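Local coordinates for protein trans-2-enoyl-CoA reductase [NADH] (Treponema denticola ATCC 35405, PDB 4GGO) that reduces the carbon-carbon double bond of trans-2-enoyl-CoA substrates such as crotonyl-CoA with NADH, in bacterial fatty acid synthesis, at residues D179-E184 / D377-N382. Residues are numbered along the deposited sequence; the frame is centred on the assembly and turned at random.
Sequences DPFTGE and DFLASN
At the tip of a β-hairpin, the loop joining strands 173-178 and 185-190, Phe181 reaches over to Phe378 and Leu379 near the C-terminal end of helix 371-380, in a surface contact between an outlying hairpin of this Rossmann-fold reductase and its C-terminal region. Contact is made by the far end of the Phe181 ring: CE2 lies 3.7 Å from Phe378 CD2, and CZ lies 3.9 Å from Leu379 CG, which sits at the ring edge in its plane. The two aromatic rings meet obliquely, with planes at 73° and centroids 5.8 Å apart. With chi1 at 178°, the Phe378 ring extends opposite its backbone N, out from the helix toward the hairpin. The same side chain also approaches Val281, a residue of the NAD(+) site, whereas Leu379 packs further on Pro9 and Phe384. The loop is also tied to the helix by a hydrogen bond between Pro180 O and Arg375 NH1. Within the hairpin tip, Asp179 OD1 accepts a hydrogen bond from Phe181 N (3.0 Å), forming an Asx turn, and one from Thr182 N (3.2 Å) completes an Asx motif that holds the backbone bearing Phe181. Phe181 N meets the oxygen almost in line with the C-O bond; Thr182 N comes in from above the carboxylate, 50° out of its plane.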
ATOM      1  N   ASP A 179      21.295   6.283   4.067  1.00 30.52           N
ATOM      2  CA  ASP A 179      21.119   6.265   2.624  1.00 32.42           C
ATOM      3  C   ASP A 179      21.544   4.887   2.144  1.00 32.60           C
ATOM      4  O   ASP A 179      22.732   4.569   2.140  1.00 31.06           O
ATOM      5  CB  ASP A 179      21.963   7.361   1.966  1.00 32.54           C
ATOM      6  CG  ASP A 179      21.673   7.519   0.481  1.00 35.29           C
ATOM      7  OD1 ASP A 179      21.671   6.507  -0.251  1.00 36.51           O
ATOM      8  OD2 ASP A 179      21.449   8.666   0.041  1.00 42.28           O
ATOM      9  N   PRO A 180      20.568   4.060   1.740  1.00 28.21           N
ATOM     10  CA  PRO A 180      20.798   2.660   1.365  1.00 29.10           C
ATOM     11  C   PRO A 180      21.702   2.502   0.144  1.00 33.25           C
ATOM     12  O   PRO A 180      22.254   1.423  -0.063  1.00 32.55           O
ATOM     13  CB  PRO A 180      19.389   2.150   1.046  1.00 31.19           C
ATOM     14  CG  PRO A 180      18.622   3.372   0.673  1.00 33.02           C
ATOM     15  CD  PRO A 180      19.160   4.453   1.559  1.00 32.41           C
ATOM     16  N   PHE A 181      21.851   3.562  -0.647  1.00 34.62           N
ATOM     17  CA  PHE A 181      22.666   3.495  -1.856  1.00 34.46           C
ATOM     18  C   PHE A 181      24.115   3.920  -1.625  1.00 35.29           C
ATOM     19  O   PHE A 181      25.016   3.495  -2.348  1.00 37.68           O
ATOM     20  CB  PHE A 181      22.035   4.319  -2.981  1.00 35.74           C
ATOM     21  CG  PHE A 181      20.810   3.687  -3.578  1.00 33.88           C
ATOM     22  CD1 PHE A 181      20.927   2.693  -4.535  1.00 35.14           C
ATOM     23  CD2 PHE A 181      19.543   4.081  -3.179  1.00 34.15           C
ATOM     24  CE1 PHE A 181      19.804   2.103  -5.086  1.00 34.00           C
ATOM     25  CE2 PHE A 181      18.415   3.496  -3.727  1.00 34.02           C
ATOM     26  CZ  PHE A 181      18.546   2.505  -4.682  1.00 33.05           C
ATOM     27  N   THR A 182      24.339   4.754  -0.615  1.00 36.48           N
ATOM     28  CA  THR A 182      25.687   5.211  -0.291  1.00 32.18           C
ATOM     29  C   THR A 182      26.176   4.597   1.017  1.00 36.40           C
ATOM     30  O   THR A 182      27.380   4.530   1.270  1.00 38.07           O
ATOM     31  CB  THR A 182      25.752   6.743  -0.175  1.00 33.67           C
ATOM     32  OG1 THR A 182      24.948   7.173   0.930  1.00 32.71           O
ATOM     33  CG2 THR A 182      25.248   7.401  -1.454  1.00 33.78           C
ATOM     34  N   GLY A 183      25.236   4.155   1.847  1.00 33.02           N
ATOM     35  CA  GLY A 183      25.566   3.542   3.119  1.00 31.72           C
ATOM     36  C   GLY A 183      25.847   4.558   4.210  1.00 25.90           C
ATOM     37  O   GLY A 183      26.268   4.199   5.307  1.00 26.57           O
ATOM     38  N   GLU A 184      25.607   5.830   3.913  1.00 26.22           N
ATOM     39  CA  GLU A 184      25.904   6.897   4.864  1.00 29.12           C
ATOM     40  C   GLU A 184      24.827   7.049   5.936  1.00 28.06           C
ATOM     41  O   GLU A 184      23.640   7.162   5.627  1.00 30.40           O
ATOM     42  CB  GLU A 184      26.096   8.232   4.138  1.00 30.70           C
ATOM     43  CG  GLU A 184      26.517   9.367   5.061  1.00 31.52           C
ATOM     44  CD  GLU A 184      26.497  10.725   4.382  1.00 39.41           C
ATOM     45  OE1 GLU A 184      26.109  10.800   3.197  1.00 33.27           O
ATOM     46  OE2 GLU A 184      26.867  11.719   5.041  1.00 36.06           O
ATOM     47  N   ASP A 377      13.758  -3.160  -2.909  1.00 23.44           N
ATOM     48  CA  ASP A 377      12.360  -2.768  -2.752  1.00 26.28           C
ATOM     49  C   ASP A 377      12.092  -1.383  -3.329  1.00 28.48           C
ATOM     50  O   ASP A 377      11.061  -1.153  -3.963  1.00 24.30           O
ATOM     51  CB  ASP A 377      11.938  -2.820  -1.283  1.00 22.71           C
ATOM     52  CG  ASP A 377      11.815  -4.239  -0.763  1.00 30.28           C
ATOM     53  OD1 ASP A 377      11.821  -5.176  -1.590  1.00 35.15           O
ATOM     54  OD2 ASP A 377      11.703  -4.417   0.467  1.00 34.36           O
ATOM     55  N   PHE A 378      13.026  -0.466  -3.107  1.00 25.30           N
ATOM     56  CA  PHE A 378      12.919   0.886  -3.645  1.00 29.77           C
ATOM     57  C   PHE A 378      12.933   0.873  -5.171  1.00 22.15           C
ATOM     58  O   PHE A 378      12.166   1.590  -5.814  1.00 27.61           O
ATOM     59  CB  PHE A 378      14.063   1.757  -3.117  1.00 26.93           C
ATOM     60  CG  PHE A 378      14.056   3.161  -3.652  1.00 30.46           C
ATOM     61  CD1 PHE A 378      13.238   4.127  -3.089  1.00 31.24           C
ATOM     62  CD2 PHE A 378      14.870   3.515  -4.717  1.00 32.08           C
ATOM     63  CE1 PHE A 378      13.231   5.421  -3.579  1.00 39.16           C
ATOM     64  CE2 PHE A 378      14.867   4.808  -5.211  1.00 34.31           C
ATOM     65  CZ  PHE A 378      14.046   5.761  -4.640  1.00 31.48           C
ATOM     66  N   LEU A 379      13.805   0.049  -5.741  1.00 23.92           N
ATOM     67  CA  LEU A 379      13.974  -0.019  -7.189  1.00 24.14           C
ATOM     68  C   LEU A 379      12.882  -0.832  -7.882  1.00 28.45           C
ATOM     69  O   LEU A 379      12.448  -0.486  -8.980  1.00 28.66           O
ATOM     70  CB  LEU A 379      15.352  -0.583  -7.541  1.00 25.17           C
ATOM     71  CG  LEU A 379      16.545   0.342  -7.291  1.00 28.76           C
ATOM     72  CD1 LEU A 379      17.854  -0.384  -7.556  1.00 33.34           C
ATOM     73  CD2 LEU A 379      16.439   1.593  -8.151  1.00 30.04           C
ATOM     74  N   ALA A 380      12.440  -1.908  -7.237  1.00 24.49           N
ATOM     75  CA  ALA A 380      11.441  -2.796  -7.827  1.00 27.40           C
ATOM     76  C   ALA A 380      10.071  -2.134  -7.940  1.00 29.74           C
ATOM     77  O   ALA A 380       9.238  -2.549  -8.747  1.00 26.90           O
ATOM     78  CB  ALA A 380      11.340  -4.095  -7.037  1.00 27.58           C
ATOM     79  N   SER A 381       9.844  -1.105  -7.130  1.00 23.88           N
ATOM     80  CA  SER A 381       8.587  -0.366  -7.174  1.00 31.04           C
ATOM     81  C   SER A 381       8.416   0.346  -8.514  1.00 28.30           C
ATOM     82  O   SER A 381       7.297   0.663  -8.920  1.00 29.32           O
ATOM     83  CB  SER A 381       8.515   0.643  -6.027  1.00 31.15           C
ATOM     84  OG  SER A 381       8.510  -0.015  -4.772  1.00 42.38           O
ATOM     85  N   ASN A 382       9.531   0.589  -9.195  1.00 26.60           N
ATOM     86  CA  ASN A 382       9.511   1.234 -10.503  1.00 26.92           C
ATOM     87  C   ASN A 382       9.969   0.302 -11.621  1.00 28.55           C
ATOM     88  O   ASN A 382      10.156   0.729 -12.761  1.00 31.80           O
ATOM     89  CB  ASN A 382      10.363   2.505 -10.486  1.00 31.15           C
ATOM     90  CG  ASN A 382       9.762   3.594  -9.622  1.00 33.13           C
ATOM     91  OD1 ASN A 382       9.683   3.461  -8.401  1.00 38.38           O
ATOM     92  ND2 ASN A 382       9.339   4.685 -10.251  1.00 35.57           N
TER